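Local coordinates for serine repeat antigen 5 (Plasmodium falciparum, PDB 6X42), which is a papain-family pseudo-zymogen of the malaria parasite that probably has little or no protease activity, at residues S58-Y71 with H272-N284. Sequence-based numbering, arbitrary orientation.
Sequences SKYHLETIRCMKGY and HSVVIFNVDLPMN
Asn284 CB sits over the centre of one face of the Tyr71 ring at 3.7 Å, Arg66 NH1 lies over the rim of the opposite face, and Arg66 O is at the ring edge, in plane. The Asn284 amide stacks on the ring with planes only 11° apart. In this papain-like fold, strand 273-277 crosses helix 58-68 at 48°, and the chain after it runs on to the C-terminal end of the helix, from the buried sheet out to the exposed last modelled residues. At the buried end His61, with CG anti to its backbone N (chi1 -176°), swings its imidazole toward the strand: NE2 accepts the Phe277 N-H in the ring plane at 3.0 Å, nearly straight, and ND1 bonds to Ser188 OG, so both ring nitrogens are held. The imidazole edge also points at the face of Phe277 in an offset edge-to-face pair, and Leu62 CD2 touches the edge of that phenyl ring. Further along, the apolar seam continues through Ile65 and Val279 to Leu281, whose CD2 reaches both Arg66 CG and Tyr71 CE1 at 3.7 Å. A Schellman motif with Gly70 at C-prime ends the helix, and the tail binds to this turn: Asn284 N donates to Lys69 O at 2.9 Å, and Asn284 ND2 to Gly70 O. Tyr71 OH donates to Pro282 O over 2.7 Å, from above the carbonyl plane.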
loop_
_atom_site.group_PDB
_atom_site.type_symbol
_atom_site.label_atom_id
_atom_site.label_comp_id
_atom_site.label_asym_id
_atom_site.label_seq_id
_atom_site.Cartn_x
_atom_site.Cartn_y
_atom_site.Cartn_z
ATOM N N SER A 58 3.285 0.094 -3.195
ATOM C CA SER A 58 2.687 -0.001 -4.518
ATOM C C SER A 58 2.654 -1.443 -4.994
ATOM O O SER A 58 1.648 -1.903 -5.549
ATOM C CB SER A 58 3.452 0.868 -5.514
ATOM O OG SER A 58 3.335 2.251 -5.246
ATOM N N LYS A 59 3.746 -2.177 -4.789
ATOM C CA LYS A 59 3.782 -3.560 -5.248
ATOM C C LYS A 59 2.834 -4.434 -4.433
ATOM O O LYS A 59 2.224 -5.369 -4.972
ATOM C CB LYS A 59 5.212 -4.116 -5.261
ATOM C CG LYS A 59 5.682 -4.720 -3.952
ATOM C CD LYS A 59 7.173 -5.107 -3.985
ATOM C CE LYS A 59 7.583 -5.876 -2.761
ATOM N NZ LYS A 59 7.222 -7.314 -2.868
ATOM N N TYR A 60 2.699 -4.151 -3.131
ATOM C CA TYR A 60 1.768 -4.923 -2.316
ATOM C C TYR A 60 0.333 -4.736 -2.799
ATOM O O TYR A 60 -0.451 -5.680 -2.814
ATOM C CB TYR A 60 1.894 -4.550 -0.850
ATOM C CG TYR A 60 0.913 -5.259 0.049
ATOM C CD1 TYR A 60 1.143 -6.565 0.500
ATOM C CD2 TYR A 60 -0.278 -4.647 0.416
ATOM C CE1 TYR A 60 0.246 -7.204 1.345
ATOM C CE2 TYR A 60 -1.175 -5.270 1.250
ATOM C CZ TYR A 60 -0.923 -6.547 1.714
ATOM O OH TYR A 60 -1.843 -7.120 2.569
ATOM N N HIS A 61 -0.020 -3.518 -3.208
ATOM C CA HIS A 61 -1.343 -3.267 -3.773
ATOM C C HIS A 61 -1.582 -4.127 -5.015
ATOM O O HIS A 61 -2.660 -4.707 -5.162
ATOM C CB HIS A 61 -1.480 -1.763 -4.026
ATOM C CG HIS A 61 -2.827 -1.316 -4.519
ATOM N ND1 HIS A 61 -4.009 -1.584 -3.868
ATOM C CD2 HIS A 61 -3.161 -0.552 -5.585
ATOM C CE1 HIS A 61 -5.011 -1.034 -4.540
ATOM N NE2 HIS A 61 -4.521 -0.376 -5.570
ATOM N N LEU A 62 -0.583 -4.260 -5.894
ATOM C CA LEU A 62 -0.713 -5.182 -7.019
ATOM C C LEU A 62 -0.767 -6.637 -6.559
ATOM O O LEU A 62 -1.502 -7.445 -7.148
ATOM C CB LEU A 62 0.422 -4.987 -8.021
ATOM C CG LEU A 62 0.415 -3.747 -8.887
ATOM C CD1 LEU A 62 1.564 -3.827 -9.894
ATOM C CD2 LEU A 62 -0.924 -3.616 -9.622
ATOM N N GLU A 63 0.010 -7.000 -5.530
ATOM C CA GLU A 63 -0.039 -8.369 -5.000
ATOM C C GLU A 63 -1.436 -8.710 -4.455
ATOM O O GLU A 63 -1.935 -9.823 -4.669
ATOM C CB GLU A 63 1.037 -8.588 -3.927
ATOM C CG GLU A 63 2.457 -8.548 -4.514
ATOM C CD GLU A 63 3.556 -8.239 -3.497
ATOM O OE1 GLU A 63 3.239 -8.042 -2.295
ATOM O OE2 GLU A 63 4.749 -8.199 -3.906
ATOM N N THR A 64 -2.100 -7.770 -3.765
ATOM C CA THR A 64 -3.442 -8.091 -3.266
ATOM C C THR A 64 -4.447 -8.142 -4.406
ATOM O O THR A 64 -5.362 -8.966 -4.382
ATOM C CB THR A 64 -3.916 -7.175 -2.121
ATOM O OG1 THR A 64 -4.169 -5.832 -2.569
ATOM C CG2 THR A 64 -2.905 -7.127 -0.976
ATOM N N ILE A 65 -4.299 -7.260 -5.404
ATOM C CA ILE A 65 -5.168 -7.334 -6.570
ATOM C C ILE A 65 -5.025 -8.696 -7.236
ATOM O O ILE A 65 -6.025 -9.322 -7.615
ATOM C CB ILE A 65 -4.875 -6.177 -7.546
ATOM C CG1 ILE A 65 -5.371 -4.845 -6.973
ATOM C CG2 ILE A 65 -5.482 -6.475 -8.906
ATOM C CD1 ILE A 65 -4.842 -3.605 -7.670
ATOM N N ARG A 66 -3.783 -9.182 -7.383
ATOM C CA ARG A 66 -3.555 -10.512 -7.951
ATOM C C ARG A 66 -4.208 -11.599 -7.103
ATOM O O ARG A 66 -4.842 -12.514 -7.640
ATOM C CB ARG A 66 -2.057 -10.743 -8.130
ATOM C CG ARG A 66 -1.478 -9.990 -9.342
ATOM C CD ARG A 66 0.033 -10.157 -9.489
ATOM N NE ARG A 66 0.391 -11.571 -9.553
ATOM C CZ ARG A 66 0.300 -12.323 -10.647
ATOM N NH1 ARG A 66 -0.102 -11.790 -11.793
ATOM N NH2 ARG A 66 0.601 -13.610 -10.594
ATOM N N CYS A 67 -4.121 -11.488 -5.775
ATOM C CA CYS A 67 -4.813 -12.435 -4.905
ATOM C C CYS A 67 -6.320 -12.404 -5.141
ATOM O O CYS A 67 -6.968 -13.454 -5.233
ATOM C CB CYS A 67 -4.530 -12.116 -3.436
ATOM S SG CYS A 67 -2.985 -12.737 -2.748
ATOM N N MET A 68 -6.899 -11.208 -5.241
ATOM C CA MET A 68 -8.337 -11.095 -5.446
ATOM C C MET A 68 -8.766 -11.712 -6.774
ATOM O O MET A 68 -9.917 -12.143 -6.901
ATOM C CB MET A 68 -8.760 -9.620 -5.413
ATOM C CG MET A 68 -8.695 -8.884 -4.058
ATOM S SD MET A 68 -9.273 -9.764 -2.596
ATOM C CE MET A 68 -11.038 -9.704 -2.829
ATOM N N LYS A 69 -7.873 -11.758 -7.768
ATOM C CA LYS A 69 -8.169 -12.333 -9.078
ATOM C C LYS A 69 -7.792 -13.812 -9.174
ATOM O O LYS A 69 -7.893 -14.400 -10.256
ATOM C CB LYS A 69 -7.480 -11.516 -10.187
ATOM C CG LYS A 69 -8.022 -10.069 -10.387
ATOM C CD LYS A 69 -9.554 -9.994 -10.330
ATOM C CE LYS A 69 -10.139 -8.604 -10.613
ATOM N NZ LYS A 69 -10.736 -8.010 -9.380
ATOM N N GLY A 70 -7.383 -14.425 -8.067
ATOM C CA GLY A 70 -7.171 -15.856 -8.006
ATOM C C GLY A 70 -5.754 -16.337 -8.236
ATOM O O GLY A 70 -5.545 -17.552 -8.373
ATOM N N TYR A 71 -4.781 -15.439 -8.293
ATOM C CA TYR A 71 -3.391 -15.822 -8.475
ATOM C C TYR A 71 -2.738 -16.168 -7.137
ATOM O O TYR A 71 -3.234 -15.822 -6.064
ATOM C CB TYR A 71 -2.613 -14.704 -9.176
ATOM C CG TYR A 71 -3.106 -14.443 -10.581
ATOM C CD1 TYR A 71 -4.096 -13.499 -10.824
ATOM C CD2 TYR A 71 -2.595 -15.156 -11.662
ATOM C CE1 TYR A 71 -4.566 -13.273 -12.102
ATOM C CE2 TYR A 71 -3.053 -14.931 -12.942
ATOM C CZ TYR A 71 -4.036 -13.988 -13.161
ATOM O OH TYR A 71 -4.488 -13.775 -14.450
ATOM N N HIS A 272 -2.829 10.799 5.296
ATOM C CA HIS A 272 -2.775 11.974 4.438
ATOM C C HIS A 272 -3.581 11.775 3.165
ATOM O O HIS A 272 -4.319 12.672 2.724
ATOM C CB HIS A 272 -1.307 12.276 4.112
ATOM C CG HIS A 272 -1.139 13.432 3.190
ATOM N ND1 HIS A 272 -1.208 13.301 1.818
ATOM C CD2 HIS A 272 -0.967 14.750 3.444
ATOM C CE1 HIS A 272 -1.087 14.499 1.269
ATOM N NE2 HIS A 272 -0.926 15.392 2.234
ATOM N N SER A 273 -3.424 10.621 2.540
ATOM C CA SER A 273 -3.979 10.365 1.230
ATOM C C SER A 273 -3.940 8.872 0.981
ATOM O O SER A 273 -3.190 8.129 1.625
ATOM C CB SER A 273 -3.216 11.141 0.155
ATOM O OG SER A 273 -1.821 10.966 0.257
ATOM N N VAL A 274 -4.753 8.449 0.017
ATOM C CA VAL A 274 -4.738 7.079 -0.466
ATOM C C VAL A 274 -4.661 7.078 -1.983
ATOM O O VAL A 274 -5.141 8.003 -2.648
ATOM C CB VAL A 274 -5.954 6.270 0.031
ATOM C CG1 VAL A 274 -5.963 6.123 1.558
ATOM C CG2 VAL A 274 -7.260 6.856 -0.416
ATOM N N VAL A 275 -4.109 5.994 -2.522
ATOM C CA VAL A 275 -3.982 5.772 -3.955
ATOM C C VAL A 275 -4.457 4.364 -4.279
ATOM O O VAL A 275 -4.130 3.402 -3.569
ATOM C CB VAL A 275 -2.535 5.987 -4.452
ATOM C CG1 VAL A 275 -2.417 5.751 -5.945
ATOM C CG2 VAL A 275 -2.048 7.366 -4.104
ATOM N N ILE A 276 -5.215 4.246 -5.365
ATOM C CA ILE A 276 -5.612 2.962 -5.931
ATOM C C ILE A 276 -5.138 2.891 -7.378
ATOM O O ILE A 276 -5.046 3.908 -8.074
ATOM C CB ILE A 276 -7.121 2.669 -5.840
ATOM C CG1 ILE A 276 -7.930 3.654 -6.645
ATOM C CG2 ILE A 276 -7.571 2.706 -4.392
ATOM C CD1 ILE A 276 -9.385 3.252 -6.789
ATOM N N PHE A 277 -4.768 1.682 -7.799
ATOM C CA PHE A 277 -4.370 1.423 -9.172
ATOM C C PHE A 277 -5.552 0.874 -9.954
ATOM O O PHE A 277 -6.284 0.004 -9.461
ATOM C CB PHE A 277 -3.220 0.436 -9.213
ATOM C CG PHE A 277 -1.893 0.980 -8.709
ATOM C CD1 PHE A 277 -1.629 2.340 -8.616
ATOM C CD2 PHE A 277 -0.878 0.094 -8.358
ATOM C CE1 PHE A 277 -0.390 2.788 -8.173
ATOM C CE2 PHE A 277 0.367 0.552 -7.923
ATOM C CZ PHE A 277 0.606 1.888 -7.845
ATOM N N ASN A 278 -5.718 1.367 -11.175
ATOM C CA ASN A 278 -6.803 0.947 -12.060
ATOM C C ASN A 278 -6.205 0.037 -13.126
ATOM O O ASN A 278 -5.571 0.508 -14.071
ATOM C CB ASN A 278 -7.450 2.184 -12.651
ATOM C CG ASN A 278 -7.955 3.137 -11.587
ATOM O OD1 ASN A 278 -8.600 2.722 -10.628
ATOM N ND2 ASN A 278 -7.643 4.413 -11.735
ATOM N N VAL A 279 -6.380 -1.273 -12.950
ATOM C CA VAL A 279 -5.760 -2.252 -13.834
ATOM C C VAL A 279 -6.781 -3.267 -14.327
ATOM O O VAL A 279 -7.786 -3.548 -13.671
ATOM C CB VAL A 279 -4.585 -2.969 -13.146
ATOM C CG1 VAL A 279 -3.557 -1.954 -12.651
ATOM C CG2 VAL A 279 -5.104 -3.820 -12.008
ATOM N N ASP A 280 -6.520 -3.804 -15.512
ATOM C CA ASP A 280 -7.255 -4.946 -16.038
ATOM C C ASP A 280 -6.361 -6.164 -15.884
ATOM O O ASP A 280 -5.189 -6.137 -16.283
ATOM C CB ASP A 280 -7.632 -4.752 -17.511
ATOM C CG ASP A 280 -8.296 -5.993 -18.124
ATOM N N LEU A 281 -6.887 -7.192 -15.262
ATOM C CA LEU A 281 -6.143 -8.418 -15.057
ATOM C C LEU A 281 -7.151 -9.555 -15.112
ATOM O O LEU A 281 -8.078 -9.587 -14.295
ATOM C CB LEU A 281 -5.443 -8.381 -13.699
ATOM C CG LEU A 281 -4.635 -9.634 -13.355
ATOM C CD1 LEU A 281 -3.438 -9.787 -14.292
ATOM C CD2 LEU A 281 -4.179 -9.598 -11.898
ATOM N N PRO A 282 -7.027 -10.492 -16.054
ATOM C CA PRO A 282 -7.995 -11.595 -16.111
ATOM C C PRO A 282 -7.959 -12.435 -14.844
ATOM O O PRO A 282 -6.920 -12.574 -14.192
ATOM C CB PRO A 282 -7.559 -12.411 -17.338
ATOM C CG PRO A 282 -6.200 -11.919 -17.721
ATOM C CD PRO A 282 -5.981 -10.586 -17.091
ATOM N N MET A 283 -9.125 -12.973 -14.480
ATOM C CA MET A 283 -9.182 -13.964 -13.415
ATOM C C MET A 283 -8.306 -15.149 -13.789
ATOM O O MET A 283 -8.269 -15.572 -14.948
ATOM C CB MET A 283 -10.620 -14.446 -13.196
ATOM C CG MET A 283 -11.597 -13.343 -12.853
ATOM S SD MET A 283 -11.309 -12.627 -11.212
ATOM C CE MET A 283 -11.442 -14.044 -10.125
ATOM N N ASN A 284 -7.594 -15.677 -12.803
ATOM C CA ASN A 284 -6.697 -16.801 -13.033
ATOM C C ASN A 284 -7.468 -18.049 -13.444
ATOM O O ASN A 284 -8.389 -18.469 -12.749
ATOM C CB ASN A 284 -5.894 -17.081 -11.766
ATOM C CG ASN A 284 -4.801 -18.091 -11.989
ATOM O OD1 ASN A 284 -4.410 -18.357 -13.125
ATOM N ND2 ASN A 284 -4.296 -18.660 -10.904
#